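Branched-chain-amino-acid aminotransferase (Pseudomonas aeruginosa, PDB 6NST) transfers the amino group of leucine, isoleucine or valine to 2-oxoglutarate in a pyridoxal 5'-phosphate-dependent reaction of branched-chain amino acid biosynthesis. Local coordinates at the interface of chains A and B. Residues are numbered along the deposited sequence; one frame, centred on the assembly and turned at random. Chains: chain A/B, Branched-chain-amino-acid aminotransferase.

Contact 1: the interface of chains A and B. Residues chain A 24-25, 28, 31, 101, 103; chain B 24-26, 31.
A:Thr24 and B:Thr24 form an antiparallel beta bridge, joining strand 23-25 of the two chains by a reciprocal pair of backbone hydrogen bonds. A:Thr24 N gives to B:Thr24 O, and B:Thr24 N to A:Thr24 O, both at 2.7 Å. Each donor lies nearly along the C=O axis. The methyl CG2 of each threonine sits between its own backbone N and carbonyl carbon, because OG1 is anti to N (chi1 180°). The two methyls face each other, A:Thr24 CG2 to B:Thr24 CG2 4.0 Å. On chain A, the hydroxyl OG1 of A:Thr24 is hydrogen-bonded to A:Thr28 OG1. The engineered B:His31 lies beside the bridge. The CE1-NE2 edge of its imidazole is turned to one face of the A:Phe103 ring, with the planes at 75° and CE1 offset toward the rim. B:His31 NE2 comes within 3.3 Å of A:Phe103 CD1. The methyl CG2 of A:Thr28 comes to the same edge, from the side of the engineered A:His31, 3.5 Å from B:His31 CE1. One imidazole face carries A:Met101 CE over its centre, 4.1 Å above the plane. The opposite face has CB of A:His31, offset toward the rim. A:His31 CD2 lies 3.5 Å from B:His31 CA. Chain A thus holds this ring on both faces. B:Val26 CG2 touches A:Phe103 CE2 at 3.8 Å. The bridge and the packed rings fasten the two chains together close to their two-fold axis.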
# COMPACT_ATOMS: atom_id res chain seq x y z
N THR A 24 38.99 14.54 -3.11
CA THR A 24 38.09 15.37 -2.32
C THR A 24 38.31 15.05 -0.85
O THR A 24 38.80 13.97 -0.50
CB THR A 24 36.62 15.14 -2.70
OG1 THR A 24 35.78 15.98 -1.89
CG2 THR A 24 36.23 13.69 -2.49
N HIS A 25 37.96 16.00 0.00
CA HIS A 25 38.11 15.77 1.43
C HIS A 25 37.19 14.65 1.88
O HIS A 25 36.10 14.46 1.34
CB HIS A 25 37.83 17.05 2.22
CG HIS A 25 38.26 16.98 3.65
ND1 HIS A 25 37.38 16.81 4.69
CD2 HIS A 25 39.49 17.05 4.21
CE1 HIS A 25 38.04 16.79 5.83
NE2 HIS A 25 39.33 16.93 5.57
N THR A 28 33.48 15.16 2.66
CA THR A 28 32.61 15.64 1.60
C THR A 28 31.16 15.32 1.91
O THR A 28 30.83 14.22 2.38
CB THR A 28 33.03 15.01 0.27
OG1 THR A 28 34.42 15.27 0.03
CG2 THR A 28 32.22 15.57 -0.88
N HIS A 31 29.52 12.51 0.11
CA HIS A 31 30.12 11.27 0.57
C HIS A 31 29.40 10.72 1.80
O HIS A 31 29.33 9.50 1.98
CB HIS A 31 31.60 11.50 0.89
CG HIS A 31 32.45 10.28 0.75
ND1 HIS A 31 33.72 10.19 1.28
CD2 HIS A 31 32.22 9.09 0.14
CE1 HIS A 31 34.24 9.01 1.00
NE2 HIS A 31 33.34 8.32 0.30
N MET A 101 29.61 13.76 -12.65
CA MET A 101 29.08 13.64 -11.31
C MET A 101 29.09 14.99 -10.62
O MET A 101 30.12 15.68 -10.61
CB MET A 101 29.87 12.60 -10.49
CG MET A 101 29.14 12.08 -9.27
SD MET A 101 29.50 13.02 -7.78
CE MET A 101 31.13 12.40 -7.38
N PHE A 103 28.31 16.98 -7.01
CA PHE A 103 28.26 16.65 -5.59
C PHE A 103 28.53 17.89 -4.74
O PHE A 103 29.22 18.82 -5.17
CB PHE A 103 29.26 15.54 -5.24
CG PHE A 103 30.71 15.92 -5.40
CD1 PHE A 103 31.46 16.36 -4.31
CD2 PHE A 103 31.34 15.82 -6.63
CE1 PHE A 103 32.79 16.70 -4.46
CE2 PHE A 103 32.67 16.15 -6.78
CZ PHE A 103 33.40 16.59 -5.69
N THR B 24 40.21 11.65 -0.12
CA THR B 24 39.94 10.43 -0.86
C THR B 24 39.70 10.79 -2.31
O THR B 24 39.31 11.92 -2.63
CB THR B 24 38.74 9.66 -0.29
OG1 THR B 24 38.52 8.47 -1.05
CG2 THR B 24 37.48 10.52 -0.33
N HIS B 25 39.93 9.82 -3.20
CA HIS B 25 39.78 10.07 -4.62
C HIS B 25 38.33 10.39 -4.95
O HIS B 25 37.40 9.92 -4.30
CB HIS B 25 40.26 8.87 -5.43
CG HIS B 25 40.46 9.16 -6.89
ND1 HIS B 25 39.50 8.91 -7.84
CD2 HIS B 25 41.52 9.69 -7.55
CE1 HIS B 25 39.95 9.27 -9.03
NE2 HIS B 25 41.17 9.75 -8.88
N VAL B 26 38.14 11.20 -5.99
CA VAL B 26 36.80 11.65 -6.34
C VAL B 26 35.97 10.54 -6.95
O VAL B 26 34.73 10.63 -6.98
CB VAL B 26 36.88 12.88 -7.27
CG1 VAL B 26 37.10 12.45 -8.72
CG2 VAL B 26 35.63 13.73 -7.12
N HIS B 31 31.00 7.59 -2.53
CA HIS B 31 30.64 8.93 -2.98
C HIS B 31 29.63 8.88 -4.11
O HIS B 31 28.72 9.72 -4.18
CB HIS B 31 31.90 9.68 -3.41
CG HIS B 31 31.77 11.16 -3.38
ND1 HIS B 31 32.86 12.00 -3.52
CD2 HIS B 31 30.69 11.96 -3.22
CE1 HIS B 31 32.45 13.26 -3.44
NE2 HIS B 31 31.14 13.26 -3.26

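Contact 2: the interface of chains A and B. Residues chain A 162-163, 165-166, 169; chain B 33-35, 111.
The phenol ring of B:Tyr33 turns its rim carbon CD1 toward A:Tyr165 CB, 4.0 Å away, while one of its faces carries B:Leu111 CD2 from its own chain, offset toward the rim. A:Tyr165 touches with CB, and no ring-on-ring stack is formed. This is a class-IV pyridoxal-phosphate aminotransferase, and the chain A segment lies shortly after A:Lys160, the lysine expected to hold pyridoxal phosphate, although that adduct is not present in this structure. No N or O of the residues here comes within bonding reach of the other chain. A:Met169, from helix 166-177, makes much of the contact. Its chain is extended at chi2 and turns at chi3 (60°), which brings CE back toward B:Met35 and the carbonyl of B:Leu111. The sulfur SD reaches B:Met35 CB at 3.6 Å and B:Tyr33 CB at 3.8 Å. The terminal methyl CE packs on B:Met35 CG at 3.7 Å. A:Met169 CG lies 3.4 Å from the backbone carbonyl B:Leu111 O, and also meets B:Leu111 CD2. At the start of the helix, A:Ile166 CG1 packs on the carbonyl of B:Gly34, 3.6 Å from O. A:Gly163 CA faces B:Gly34 CA at 3.9 Å, so the two backbones come close with no side chain between them.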
# COMPACT_ATOMS: atom_id res chain seq x y z
N ASN A 162 23.02 9.94 -6.51
CA ASN A 162 24.07 9.05 -6.01
C ASN A 162 23.51 8.07 -4.99
O ASN A 162 23.54 6.85 -5.20
CB ASN A 162 25.21 9.87 -5.39
CG ASN A 162 25.94 10.72 -6.41
OD1 ASN A 162 25.44 10.96 -7.52
ND2 ASN A 162 27.12 11.20 -6.05
N GLY A 163 23.01 8.58 -3.86
CA GLY A 163 22.64 7.73 -2.75
C GLY A 163 21.50 6.77 -3.03
O GLY A 163 21.33 5.79 -2.29
N TYR A 165 21.27 4.64 -5.33
CA TYR A 165 21.74 3.39 -5.91
C TYR A 165 22.20 2.38 -4.87
O TYR A 165 22.82 1.38 -5.23
CB TYR A 165 22.86 3.67 -6.92
CG TYR A 165 22.32 4.08 -8.27
CD1 TYR A 165 21.84 5.36 -8.48
CD2 TYR A 165 22.26 3.17 -9.32
CE1 TYR A 165 21.34 5.74 -9.71
CE2 TYR A 165 21.76 3.54 -10.55
CZ TYR A 165 21.29 4.83 -10.74
OH TYR A 165 20.79 5.20 -11.96
N ILE A 166 21.91 2.62 -3.58
CA ILE A 166 22.06 1.56 -2.59
C ILE A 166 21.13 0.40 -2.93
O ILE A 166 21.52 -0.77 -2.86
CB ILE A 166 21.78 2.10 -1.18
CG1 ILE A 166 22.86 3.11 -0.76
CG2 ILE A 166 21.70 0.96 -0.17
CD1 ILE A 166 22.63 3.69 0.61
N MET A 169 22.54 -1.79 -5.61
CA MET A 169 23.64 -2.63 -5.14
C MET A 169 23.13 -3.79 -4.30
O MET A 169 23.63 -4.92 -4.42
CB MET A 169 24.64 -1.80 -4.34
CG MET A 169 25.41 -0.79 -5.16
SD MET A 169 26.62 0.10 -4.17
CE MET A 169 27.64 -1.25 -3.58
N TYR B 33 27.64 6.04 -5.13
CA TYR B 33 26.51 5.13 -5.02
C TYR B 33 25.88 5.08 -3.64
O TYR B 33 24.88 4.37 -3.45
CB TYR B 33 26.94 3.71 -5.45
CG TYR B 33 27.49 3.66 -6.85
CD1 TYR B 33 26.68 3.93 -7.95
CD2 TYR B 33 28.82 3.36 -7.09
CE1 TYR B 33 27.18 3.89 -9.24
CE2 TYR B 33 29.33 3.31 -8.37
CZ TYR B 33 28.50 3.59 -9.44
OH TYR B 33 29.01 3.55 -10.73
N GLY B 34 26.42 5.81 -2.66
CA GLY B 34 25.81 5.93 -1.36
C GLY B 34 26.02 4.76 -0.42
O GLY B 34 25.58 4.84 0.74
N MET B 35 26.66 3.69 -0.87
CA MET B 35 26.89 2.51 -0.04
C MET B 35 27.93 2.83 1.02
O MET B 35 29.13 2.78 0.78
CB MET B 35 27.33 1.33 -0.90
CG MET B 35 27.54 0.03 -0.15
SD MET B 35 26.02 -0.61 0.59
CE MET B 35 26.17 -2.35 0.21
N LEU B 111 28.59 -1.62 -9.72
CA LEU B 111 27.67 -1.78 -8.60
C LEU B 111 28.00 -2.99 -7.74
O LEU B 111 27.47 -3.10 -6.63
CB LEU B 111 26.23 -1.87 -9.11
CG LEU B 111 25.68 -0.61 -9.79
CD1 LEU B 111 24.27 -0.85 -10.31
CD2 LEU B 111 25.70 0.57 -8.84

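Contact 3: the interface of chains A and B. Residues chain A 35, 69, 154, 156; chain B 147, 166-167, 170.
The start of helix 166-177 of chain B, with B:Ile166, B:Asn167 and B:Leu170, packs against loops of chain A that hold A:Met35, A:Met69, A:Ile154 and A:Met156; the loop residue B:Phe147 joins it. A:Met35 runs past B:Ile166 at a slant. B:Ile166 CG1 lies 4.0 Å from A:Met35 CA, and its branch methyl CG2 reaches the sulfur SD. A:Met156 comes tip to tip with B:Leu170, CG to CD1 at 3.9 Å. A:Met156 is bent at chi2 and chi3, and this carries its methyl CE round to the CD1-CE1 bond of the B:Phe147 ring. CE is 3.6 Å from B:Phe147 CE1, and the two side chains cross at about a right angle. One face of that ring rests on B:Leu170 CB, which lies 3.9 Å above the centre. B:Leu170 therefore backs the phenyl group from its own chain while touching A:Met156 across the contact. A:Met69 approaches more loosely, its SD 4.2 Å from B:Leu170 CD2. Polar contact comes from B:Asn167. Its CG is anti to the backbone N (chi1 174°), and its carboxamide turns toward the loop of A:Ile154. B:Asn167 ND2 donates to the backbone carbonyl A:Ile154 O at 3.1 Å, in the carbonyl plane on a lone pair, with 156° at the hydrogen and the acceptor near the amide plane.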
# COMPACT_ATOMS: atom_id res chain seq x y z
N MET A 35 23.64 12.97 -1.26
CA MET A 35 22.98 14.01 -2.06
C MET A 35 23.90 14.43 -3.19
O MET A 35 24.83 15.23 -3.00
CB MET A 35 22.60 15.19 -1.18
CG MET A 35 21.86 16.30 -1.90
SD MET A 35 20.29 15.76 -2.61
CE MET A 35 19.26 17.18 -2.25
N MET A 69 16.81 17.85 -7.36
CA MET A 69 17.43 17.83 -6.04
C MET A 69 17.76 19.21 -5.51
O MET A 69 18.36 19.32 -4.44
CB MET A 69 18.71 16.98 -6.07
CG MET A 69 18.47 15.54 -6.48
SD MET A 69 17.36 14.70 -5.34
CE MET A 69 17.12 13.14 -6.19
N ILE A 154 9.14 8.50 -2.16
CA ILE A 154 10.23 8.40 -1.19
C ILE A 154 11.54 8.89 -1.79
O ILE A 154 12.24 9.69 -1.18
CB ILE A 154 10.35 6.95 -0.67
CG1 ILE A 154 9.06 6.54 0.05
CG2 ILE A 154 11.56 6.82 0.23
CD1 ILE A 154 9.08 5.12 0.59
N MET A 156 13.31 10.36 -5.63
CA MET A 156 12.94 11.04 -6.87
C MET A 156 13.38 10.16 -8.03
O MET A 156 14.53 10.21 -8.47
CB MET A 156 13.57 12.42 -6.91
CG MET A 156 13.16 13.31 -5.73
SD MET A 156 11.38 13.65 -5.64
CE MET A 156 10.83 12.46 -4.41
N PHE B 147 7.21 14.38 1.46
CA PHE B 147 7.99 13.21 1.09
C PHE B 147 7.78 12.11 2.11
O PHE B 147 7.85 12.34 3.32
CB PHE B 147 9.48 13.57 1.01
CG PHE B 147 9.79 14.64 0.01
CD1 PHE B 147 9.92 14.33 -1.34
CD2 PHE B 147 9.95 15.96 0.41
CE1 PHE B 147 10.21 15.32 -2.26
CE2 PHE B 147 10.24 16.95 -0.51
CZ PHE B 147 10.37 16.63 -1.85
N ILE B 166 19.32 11.27 1.59
CA ILE B 166 18.73 12.15 0.58
C ILE B 166 17.29 12.48 0.95
O ILE B 166 16.86 13.64 0.86
CB ILE B 166 18.80 11.49 -0.81
CG1 ILE B 166 20.25 11.25 -1.23
CG2 ILE B 166 18.07 12.35 -1.84
CD1 ILE B 166 20.36 10.50 -2.54
N ASN B 167 16.54 11.47 1.39
CA ASN B 167 15.15 11.67 1.78
C ASN B 167 15.04 12.66 2.94
O ASN B 167 14.13 13.50 2.97
CB ASN B 167 14.53 10.32 2.13
CG ASN B 167 13.13 10.44 2.68
OD1 ASN B 167 12.93 10.47 3.90
ND2 ASN B 167 12.14 10.48 1.79
N LEU B 170 15.70 16.28 1.51
CA LEU B 170 14.56 16.79 0.76
C LEU B 170 13.47 17.29 1.70
O LEU B 170 12.86 18.34 1.45
CB LEU B 170 14.01 15.71 -0.17
CG LEU B 170 14.86 15.30 -1.37
CD1 LEU B 170 14.24 14.12 -2.09
CD2 LEU B 170 15.03 16.48 -2.32

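Contact 1 and contact 2 have C-alpha centres about 14 Å apart, as do contact 2 and contact 3, while contact 1 and contact 3 are about 19 Å apart. Helix 29-33 serves contact 1 and contact 2 through positions 31 and 33. Residues 35 and 166 recur in contact 2 and contact 3 with the chains exchanged, so the first turn of helix 166-177 is used from both subunits. All three are parts of one two-fold symmetric interface. This pair is probably the building unit of the six-chain assembly, and it places residues that follow the expected cofactor lysine in sequence against the partner.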